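Long-range contacts in response regulator protein (Burkholderia pseudomallei, PDB 3RQI), which probably relays a two-component signal through aspartate phosphorylation of its receiver domain to a Fis-type helix-turn-helix domain that is likely to bind DNA: residues Leu44-Glu50 and Pro72-Gln77; Leu67-Ala71 and Gln96-Ala102; Arg81-Leu85 and Ile115-Thr121. All coordinates share one frame; numbering follows the deposited sequence.

Contact 1: residues Leu44-Glu50 and Pro72-Gln77; sequences LKLAGAE and PLCDLQ
Gln77 reaches across from the end of helix 67-76 and ties two backbone carbonyls of residues 44-50 together with one amide nitrogen. Both bonds, from NE2 to Ala47 O and to Glu50 O, are 2.8 Å long and moderately bent, and each amide hydrogen has its own acceptor. Ala47 O lies in the amide plane and is met by a donor tilted from its carbonyl plane; Glu50 O is approached in its carbonyl plane but sits somewhat out of that of the amide. A bend at chi2 (-79°) turns the amide toward the other segment, and OE1 accepts from Phe52 N, so three bonds fix the rotation of the group. Beside this polar grip, the Ala47 methyl meets two leucine branches: CB is 3.4 Å from Leu73 CD2, tighter than usual van der Waals contact, and 4.0 Å from Leu76 CD1. Leu73 holds CG anti to its carbonyl carbon (chi1 -73°), which brings CD2 round to that methyl. Leu76 also lays its CB against Ala47 O at 3.5 Å. Among the more exposed side chains the packing is looser, Leu44 CD2 crossing Pro72 obliquely with CB at 4.1 Å. The contact thus joins the C-terminal ends of helices 40-47 and 67-76, neighbours on one face of the parallel sheet; Leu73 and Leu46 pack down on strand 9-13, and Leu46 also touches strand 33-37.

Contact 2: residues Leu67-Ala71 and Gln96-Ala102; sequences LSLIA and QAVKDGA. With SO4 (sulfate ion), chain D.
The Asp100 carboxylate turns one oxygen toward Leu67 and the other back along its own helix. OD2 comes 3.7 Å from Leu67 CG, the two side chains crossing at about a right angle; the 3.4 Å between OD2 and Leu67 O separates two acceptors and is no bond. OD1 takes a hydrogen from Gln96 NE2 at 3.0 Å, met from above the carboxylate plane (37° out of it), whereas OD1 lies close to the amide plane of Gln96. The other end of that amide, OE1, bonds to Ser124 OG of the second subunit, so both ends of the flat group are held. The rest of the contact is mostly carbon packing. With chi1 at -164°, Leu67 swings its branches across to helix 91-100, where CD1 lies 3.8 Å from Ala97 CB. That same methyl receives Ile70 CD1 at 3.7 Å, and Ile70 CG2 rests against the backbone at Ala102 N, 3.5 Å away. Gly101, with positive phi, closes helix 91-100 in a Schellman motif, and Ala71 CA makes a CA-H...O contact of 3.5 Å with Asp100 O. Lys99 points elsewhere, its NZ bonding a sulfate ion, probably from the crystallisation liquor, as well as Ser124 and Asp103 of the second subunit. The short axes run nearly parallel, 20° apart at 8.7 Å, as expected of successive helices on one side of a CheY-like receiver fold, each helix being the connection of a right-handed beta-alpha-beta crossover and the two sharing strand 81-86.

Contact 3: residues Arg81-Leu85 and Ile115-Thr121; sequences RILVL and ILAALQT. With SO4 (sulfate ion), chain B.
Leu83 and Leu85 of the strand press against Ile115, Ala118 and Leu119 in a close apolar layer. Leu83 CB lies 3.6 Å from Leu119 CD2, while its two branches divide the helix between them, CD1 toward the Ala118 methyl and CD2 toward Ile115 CG2. Two residues further along the strand, Leu85 CD2 meets Ile115 CD1 at 3.6 Å, the side chains crossing at about a right angle. The other end, at Arg81, is polar and partly exposed. Bends at chi2 (-80°) and chi3 (-47°) fold its chain back over Leu119 O, to which NE donates at 2.8 Å, a somewhat bent bond tilted from the carbonyl plane. Thr121 CA lies over one guanidinium face, offset toward the rim; a sulfate, probably from the crystallisation liquor, and a water sit at its edge. NH1 bonds sulfate O4 and NH2 sulfate O1, both at 3.1 Å; NH2 also reaches O4, which both nitrogens share. The water accepts from NH2 and donates to Ala118 O and Gln120 O, bridging the arginine to these two carbonyls. Lys99 NZ of the second subunit also bonds the sulfate held by Arg81, a gathering of cationic groups merely consistent with an anion-accepting surface.

Contacts 2 and 3 are mainly buried, whereas contact 1 is partly buried at the edge of the domain. Contacts 1 and 2 share helix 67-76: its later part meets helix 40-47 and its earlier part (67-71) meets helix 91-100, and Leu44 touches Leu69 between them. Contact 3 instead sets strand 81-86 against helix 112-118, on the other face of the sheet. Val84 of that strand faces back to Ala97 and Ile70 of contact 2, and Ile82 to Leu73 and Cys74 of contact 1. Hydrogen bonds across the segments occur in contacts 1 and 3, both to carbonyls near helix ends, while contact 2 has none but lies at the subunit interface.

Contact 1: residues Leu44-Glu50 and Pro72-Gln77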
loop_
_atom_site.group_PDB
_atom_site.type_symbol
_atom_site.label_atom_id
_atom_site.label_comp_id
_atom_site.label_asym_id
_atom_site.label_seq_id
_atom_site.Cartn_x
_atom_site.Cartn_y
_atom_site.Cartn_z
ATOM N N LEU A 44 18.932 8.069 14.024
ATOM C CA LEU A 44 19.980 7.033 14.189
ATOM C C LEU A 44 20.730 7.127 15.511
ATOM O O LEU A 44 21.095 6.087 16.103
ATOM C CB LEU A 44 20.933 7.046 12.984
ATOM C CG LEU A 44 20.225 6.653 11.680
ATOM C CD1 LEU A 44 21.161 6.862 10.508
ATOM C CD2 LEU A 44 19.718 5.215 11.680
ATOM N N LYS A 45 20.947 8.356 15.975
ATOM C CA LYS A 45 21.577 8.615 17.292
ATOM C C LYS A 45 20.726 7.991 18.401
ATOM O O LYS A 45 21.203 7.160 19.166
ATOM C CB LYS A 45 21.705 10.136 17.511
ATOM C CG LYS A 45 22.592 10.550 18.648
ATOM C CD LYS A 45 23.197 11.946 18.384
ATOM C CE LYS A 45 23.957 12.483 19.564
ATOM N NZ LYS A 45 24.475 13.870 19.283
ATOM N N LEU A 46 19.455 8.363 18.441
ATOM C CA LEU A 46 18.540 7.793 19.431
ATOM C C LEU A 46 18.374 6.274 19.357
ATOM O O LEU A 46 18.410 5.591 20.401
ATOM C CB LEU A 46 17.165 8.488 19.354
ATOM C CG LEU A 46 17.170 9.805 20.133
ATOM C CD1 LEU A 46 16.003 10.693 19.650
ATOM C CD2 LEU A 46 17.130 9.644 21.688
ATOM N N ALA A 47 18.185 5.757 18.132
ATOM C CA ALA A 47 17.947 4.332 17.909
ATOM C C ALA A 47 19.200 3.503 18.179
ATOM O O ALA A 47 19.140 2.273 18.290
ATOM C CB ALA A 47 17.399 4.088 16.482
ATOM N N GLY A 48 20.345 4.198 18.303
ATOM C CA GLY A 48 21.611 3.540 18.677
ATOM C C GLY A 48 21.919 3.650 20.149
ATOM O O GLY A 48 22.930 3.072 20.617
ATOM N N ALA A 49 21.069 4.380 20.887
ATOM C CA ALA A 49 21.385 4.683 22.282
ATOM C C ALA A 49 20.452 4.041 23.305
ATOM O O ALA A 49 20.844 3.799 24.429
ATOM C CB ALA A 49 21.437 6.204 22.494
ATOM N N GLU A 50 19.222 3.746 22.898
ATOM C CA GLU A 50 18.207 3.297 23.831
ATOM C C GLU A 50 17.314 2.276 23.093
ATOM O O GLU A 50 17.196 2.317 21.869
ATOM C CB GLU A 50 17.419 4.557 24.284
ATOM C CG GLU A 50 15.935 4.408 24.546
ATOM C CD GLU A 50 15.320 5.698 25.122
ATOM O OE1 GLU A 50 15.997 6.760 25.095
ATOM O OE2 GLU A 50 14.153 5.636 25.577
ATOM N N PRO A 72 17.784 0.211 8.599
ATOM C CA PRO A 72 18.737 0.439 9.709
ATOM C C PRO A 72 18.061 0.409 11.095
ATOM O O PRO A 72 18.636 -0.107 12.052
ATOM C CB PRO A 72 19.319 1.818 9.423
ATOM C CG PRO A 72 18.852 2.238 8.096
ATOM C CD PRO A 72 17.920 1.224 7.530
ATOM N N LEU A 73 16.843 0.923 11.188
ATOM C CA LEU A 73 16.091 0.861 12.422
ATOM C C LEU A 73 15.777 -0.584 12.825
ATOM O O LEU A 73 15.882 -0.946 13.986
ATOM C CB LEU A 73 14.802 1.680 12.310
ATOM C CG LEU A 73 14.894 3.206 12.321
ATOM C CD1 LEU A 73 13.522 3.813 12.018
ATOM C CD2 LEU A 73 15.423 3.734 13.694
ATOM N N CYS A 74 15.361 -1.421 11.869
ATOM C CA CYS A 74 15.124 -2.814 12.187
ATOM C C CYS A 74 16.407 -3.479 12.686
ATOM O O CYS A 74 16.337 -4.346 13.554
ATOM C CB CYS A 74 14.617 -3.562 10.963
ATOM S SG CYS A 74 12.988 -3.105 10.473
ATOM N N ASP A 75 17.558 -3.095 12.123
ATOM C CA ASP A 75 18.859 -3.721 12.519
ATOM C C ASP A 75 19.212 -3.303 13.930
ATOM O O ASP A 75 19.744 -4.095 14.707
ATOM C CB ASP A 75 19.977 -3.271 11.586
ATOM C CG ASP A 75 19.893 -3.911 10.219
ATOM O OD1 ASP A 75 19.008 -4.745 9.996
ATOM O OD2 ASP A 75 20.732 -3.577 9.354
ATOM N N LEU A 76 18.949 -2.048 14.246
ATOM C CA LEU A 76 19.226 -1.535 15.609
ATOM C C LEU A 76 18.191 -1.956 16.623
ATOM O O LEU A 76 18.497 -2.063 17.824
ATOM C CB LEU A 76 19.292 -0.005 15.613
ATOM C CG LEU A 76 20.495 0.580 14.865
ATOM C CD1 LEU A 76 20.249 2.077 14.570
ATOM C CD2 LEU A 76 21.809 0.392 15.650
ATOM N N GLN A 77 16.964 -2.179 16.154
ATOM C CA GLN A 77 15.824 -2.358 17.062
ATOM C C GLN A 77 15.032 -3.579 16.627
ATOM O O GLN A 77 13.856 -3.475 16.232
ATOM C CB GLN A 77 14.900 -1.102 17.051
ATOM C CG GLN A 77 15.580 0.209 17.441
ATOM C CD GLN A 77 15.755 0.361 18.948
ATOM O OE1 GLN A 77 14.956 -0.168 19.737
ATOM N NE2 GLN A 77 16.803 1.082 19.359
#

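Contact 2: residues Leu67-Ala71 and Gln96-Ala102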
loop_
_atom_site.group_PDB
_atom_site.type_symbol
_atom_site.label_atom_id
_atom_site.label_comp_id
_atom_site.label_asym_id
_atom_site.label_seq_id
_atom_site.Cartn_x
_atom_site.Cartn_y
_atom_site.Cartn_z
ATOM N N LEU A 67 11.870 6.471 4.454
ATOM C CA LEU A 67 11.859 5.106 3.956
ATOM C C LEU A 67 13.229 4.470 4.153
ATOM O O LEU A 67 13.340 3.297 4.553
ATOM C CB LEU A 67 11.503 5.148 2.470
ATOM C CG LEU A 67 11.053 3.885 1.770
ATOM C CD1 LEU A 67 9.817 3.293 2.466
ATOM C CD2 LEU A 67 10.715 4.262 0.323
ATOM N N SER A 68 14.277 5.257 3.881
ATOM C CA SER A 68 15.677 4.809 3.982
ATOM C C SER A 68 16.099 4.480 5.413
ATOM O O SER A 68 17.140 3.829 5.633
ATOM C CB SER A 68 16.600 5.879 3.378
ATOM O OG SER A 68 16.751 6.986 4.283
ATOM N N LEU A 69 15.304 4.929 6.388
ATOM C CA LEU A 69 15.595 4.668 7.804
ATOM C C LEU A 69 15.082 3.315 8.267
ATOM O O LEU A 69 15.537 2.789 9.276
ATOM C CB LEU A 69 14.976 5.742 8.732
ATOM C CG LEU A 69 15.632 7.099 8.873
ATOM C CD1 LEU A 69 14.745 7.968 9.800
ATOM C CD2 LEU A 69 17.043 6.878 9.484
ATOM N N ILE A 70 14.140 2.730 7.533
ATOM C CA ILE A 70 13.436 1.571 8.096
ATOM C C ILE A 70 14.362 0.344 8.296
ATOM O O ILE A 70 14.371 -0.262 9.380
ATOM C CB ILE A 70 12.239 1.216 7.236
ATOM C CG1 ILE A 70 11.229 2.369 7.284
ATOM C CG2 ILE A 70 11.609 -0.095 7.766
ATOM C CD1 ILE A 70 10.119 2.291 6.203
ATOM N N ALA A 71 15.122 -0.030 7.264
ATOM C CA ALA A 71 16.063 -1.149 7.412
ATOM C C ALA A 71 17.099 -0.956 8.548
ATOM O O ALA A 71 17.273 -1.870 9.363
ATOM C CB ALA A 71 16.762 -1.489 6.048
ATOM N N GLN A 96 7.184 -0.767 -0.423
ATOM C CA GLN A 96 8.608 -0.737 -0.130
ATOM C C GLN A 96 8.873 -0.683 1.378
ATOM O O GLN A 96 9.811 -1.322 1.863
ATOM C CB GLN A 96 9.294 0.417 -0.863
ATOM C CG GLN A 96 10.836 0.338 -0.824
ATOM C CD GLN A 96 11.306 -0.960 -1.476
ATOM O OE1 GLN A 96 10.826 -1.327 -2.555
ATOM N NE2 GLN A 96 12.222 -1.667 -0.815
ATOM N N ALA A 97 8.040 0.060 2.105
ATOM C CA ALA A 97 8.226 0.130 3.556
ATOM C C ALA A 97 8.147 -1.228 4.235
ATOM O O ALA A 97 8.947 -1.543 5.159
ATOM C CB ALA A 97 7.210 1.086 4.192
ATOM N N VAL A 98 7.216 -2.050 3.765
ATOM C CA VAL A 98 7.055 -3.384 4.358
ATOM C C VAL A 98 8.238 -4.245 3.957
ATOM O O VAL A 98 8.776 -5.013 4.772
ATOM C CB VAL A 98 5.692 -4.027 3.962
ATOM C CG1 VAL A 98 5.633 -5.502 4.451
ATOM C CG2 VAL A 98 4.548 -3.175 4.452
ATOM N N LYS A 99 8.712 -4.120 2.710
ATOM C CA LYS A 99 9.890 -4.901 2.321
ATOM C C LYS A 99 11.110 -4.569 3.187
ATOM O O LYS A 99 11.930 -5.439 3.500
ATOM C CB LYS A 99 10.247 -4.653 0.840
ATOM C CG LYS A 99 9.273 -5.199 -0.177
ATOM C CD LYS A 99 9.920 -5.105 -1.557
ATOM C CE LYS A 99 8.989 -5.615 -2.627
ATOM N NZ LYS A 99 9.674 -5.698 -3.931
ATOM N N ASP A 100 11.210 -3.291 3.579
ATOM C CA ASP A 100 12.326 -2.748 4.359
ATOM C C ASP A 100 12.258 -3.174 5.832
ATOM O O ASP A 100 13.257 -3.036 6.574
ATOM C CB ASP A 100 12.321 -1.200 4.278
ATOM C CG ASP A 100 12.706 -0.662 2.904
ATOM O OD1 ASP A 100 13.185 -1.423 2.050
ATOM O OD2 ASP A 100 12.482 0.549 2.681
ATOM N N GLY A 101 11.089 -3.680 6.233
ATOM C CA GLY A 101 10.875 -4.189 7.580
ATOM C C GLY A 101 9.791 -3.554 8.422
ATOM O O GLY A 101 9.604 -3.985 9.572
ATOM N N ALA A 102 9.094 -2.558 7.876
ATOM C CA ALA A 102 8.003 -1.947 8.645
ATOM C C ALA A 102 6.921 -2.977 8.949
ATOM O O ALA A 102 6.552 -3.806 8.100
ATOM C CB ALA A 102 7.400 -0.767 7.937
HETATM S S SO4 D . 13.004 -7.005 -5.119
HETATM O O1 SO4 D . 12.352 -6.309 -6.198
HETATM O O2 SO4 D . 14.457 -6.822 -5.247
HETATM O O3 SO4 D . 12.517 -6.451 -3.850
HETATM O O4 SO4 D . 12.708 -8.445 -5.148
#

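Contact 3: residues Arg81-Leu85 and Ile115-Thr121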
loop_
_atom_site.group_PDB
_atom_site.type_symbol
_atom_site.label_atom_id
_atom_site.label_comp_id
_atom_site.label_asym_id
_atom_site.label_seq_id
_atom_site.Cartn_x
_atom_site.Cartn_y
_atom_site.Cartn_z
ATOM N N ARG A 81 8.215 -2.717 17.318
ATOM C CA ARG A 81 7.142 -2.616 16.299
ATOM C C ARG A 81 7.321 -1.277 15.609
ATOM O O ARG A 81 7.496 -0.270 16.265
ATOM C CB ARG A 81 5.760 -2.684 16.957
ATOM C CG ARG A 81 5.504 -3.825 17.931
ATOM C CD ARG A 81 5.174 -5.155 17.321
ATOM N NE ARG A 81 4.155 -5.126 16.252
ATOM C CZ ARG A 81 3.998 -6.115 15.378
ATOM N NH1 ARG A 81 4.771 -7.203 15.440
ATOM N NH2 ARG A 81 3.085 -6.025 14.421
ATOM N N ILE A 82 7.322 -1.264 14.278
ATOM C CA ILE A 82 7.650 -0.068 13.532
ATOM C C ILE A 82 6.490 0.263 12.596
ATOM O O ILE A 82 6.043 -0.578 11.800
ATOM C CB ILE A 82 8.980 -0.285 12.728
ATOM C CG1 ILE A 82 10.172 -0.448 13.715
ATOM C CG2 ILE A 82 9.218 0.885 11.792
ATOM C CD1 ILE A 82 11.481 -0.777 13.017
ATOM N N LEU A 83 5.983 1.497 12.684
ATOM C CA LEU A 83 4.806 1.913 11.907
ATOM C C LEU A 83 5.215 3.135 11.076
ATOM O O LEU A 83 5.733 4.130 11.618
ATOM C CB LEU A 83 3.681 2.330 12.884
ATOM C CG LEU A 83 2.496 3.094 12.286
ATOM C CD1 LEU A 83 1.602 2.149 11.391
ATOM C CD2 LEU A 83 1.657 3.753 13.418
ATOM N N VAL A 84 4.983 3.082 9.780
ATOM C CA VAL A 84 5.086 4.309 8.939
ATOM C C VAL A 84 3.831 5.118 9.157
ATOM O O VAL A 84 2.691 4.595 9.118
ATOM C CB VAL A 84 5.242 4.005 7.420
ATOM C CG1 VAL A 84 5.084 5.318 6.569
ATOM C CG2 VAL A 84 6.604 3.330 7.145
ATOM N N LEU A 85 4.022 6.391 9.467
ATOM C CA LEU A 85 2.866 7.285 9.707
ATOM C C LEU A 85 3.085 8.534 8.833
ATOM O O LEU A 85 4.025 9.315 9.072
ATOM C CB LEU A 85 2.780 7.649 11.207
ATOM C CG LEU A 85 1.676 8.670 11.577
ATOM C CD1 LEU A 85 0.303 8.125 11.194
ATOM C CD2 LEU A 85 1.748 8.957 13.063
ATOM N N ILE A 115 -3.144 4.743 16.155
ATOM C CA ILE A 115 -1.692 4.548 15.998
ATOM C C ILE A 115 -1.286 3.345 16.846
ATOM O O ILE A 115 -0.640 2.435 16.337
ATOM C CB ILE A 115 -0.897 5.829 16.391
ATOM C CG1 ILE A 115 -1.064 6.867 15.289
ATOM C CG2 ILE A 115 0.633 5.523 16.581
ATOM C CD1 ILE A 115 -0.608 8.236 15.692
ATOM N N LEU A 116 -1.700 3.320 18.129
ATOM C CA LEU A 116 -1.442 2.155 18.986
ATOM C C LEU A 116 -2.036 0.859 18.414
ATOM O O LEU A 116 -1.364 -0.187 18.428
ATOM C CB LEU A 116 -1.904 2.415 20.436
ATOM C CG LEU A 116 -1.066 3.476 21.178
ATOM C CD1 LEU A 116 -1.721 3.925 22.514
ATOM C CD2 LEU A 116 0.394 3.038 21.421
ATOM N N ALA A 117 -3.282 0.922 17.918
ATOM C CA ALA A 117 -3.933 -0.254 17.304
ATOM C C ALA A 117 -3.096 -0.821 16.152
ATOM O O ALA A 117 -2.883 -2.052 16.041
ATOM C CB ALA A 117 -5.378 0.114 16.811
ATOM N N ALA A 118 -2.594 0.091 15.324
ATOM C CA ALA A 118 -1.831 -0.253 14.102
ATOM C C ALA A 118 -0.480 -0.886 14.437
ATOM O O ALA A 118 0.109 -1.626 13.633
ATOM C CB ALA A 118 -1.652 0.954 13.262
ATOM N N LEU A 119 -0.003 -0.624 15.646
ATOM C CA LEU A 119 1.247 -1.232 16.117
ATOM C C LEU A 119 1.161 -2.635 16.682
ATOM O O LEU A 119 2.195 -3.247 16.976
ATOM C CB LEU A 119 1.889 -0.316 17.162
ATOM C CG LEU A 119 2.583 0.887 16.551
ATOM C CD1 LEU A 119 2.695 2.044 17.584
ATOM C CD2 LEU A 119 3.992 0.511 16.000
ATOM N N GLN A 120 -0.060 -3.156 16.915
ATOM C CA GLN A 120 -0.224 -4.443 17.557
ATOM C C GLN A 120 -0.010 -5.596 16.595
ATOM O O GLN A 120 -0.224 -5.452 15.394
ATOM C CB GLN A 120 -1.652 -4.568 18.120
ATOM C CG GLN A 120 -2.006 -3.410 19.040
ATOM C CD GLN A 120 -1.083 -3.348 20.232
ATOM O OE1 GLN A 120 -0.984 -4.321 20.981
ATOM N NE2 GLN A 120 -0.402 -2.211 20.421
ATOM N N THR A 121 0.364 -6.750 17.154
ATOM C CA THR A 121 0.505 -7.979 16.359
ATOM C C THR A 121 -0.778 -8.246 15.569
ATOM O O THR A 121 -1.880 -8.065 16.085
ATOM C CB THR A 121 0.813 -9.207 17.241
ATOM O OG1 THR A 121 -0.266 -9.426 18.156
ATOM C CG2 THR A 121 2.092 -8.969 18.028
HETATM S S SO4 B . 2.639 -9.165 12.386
HETATM O O1 SO4 B . 1.651 -8.166 12.703
HETATM O O2 SO4 B . 2.240 -10.438 13.003
HETATM O O3 SO4 B . 2.714 -9.293 10.925
HETATM O O4 SO4 B . 3.967 -8.792 12.895
HETATM O O HOH W 1 1.244 -4.066 13.695
#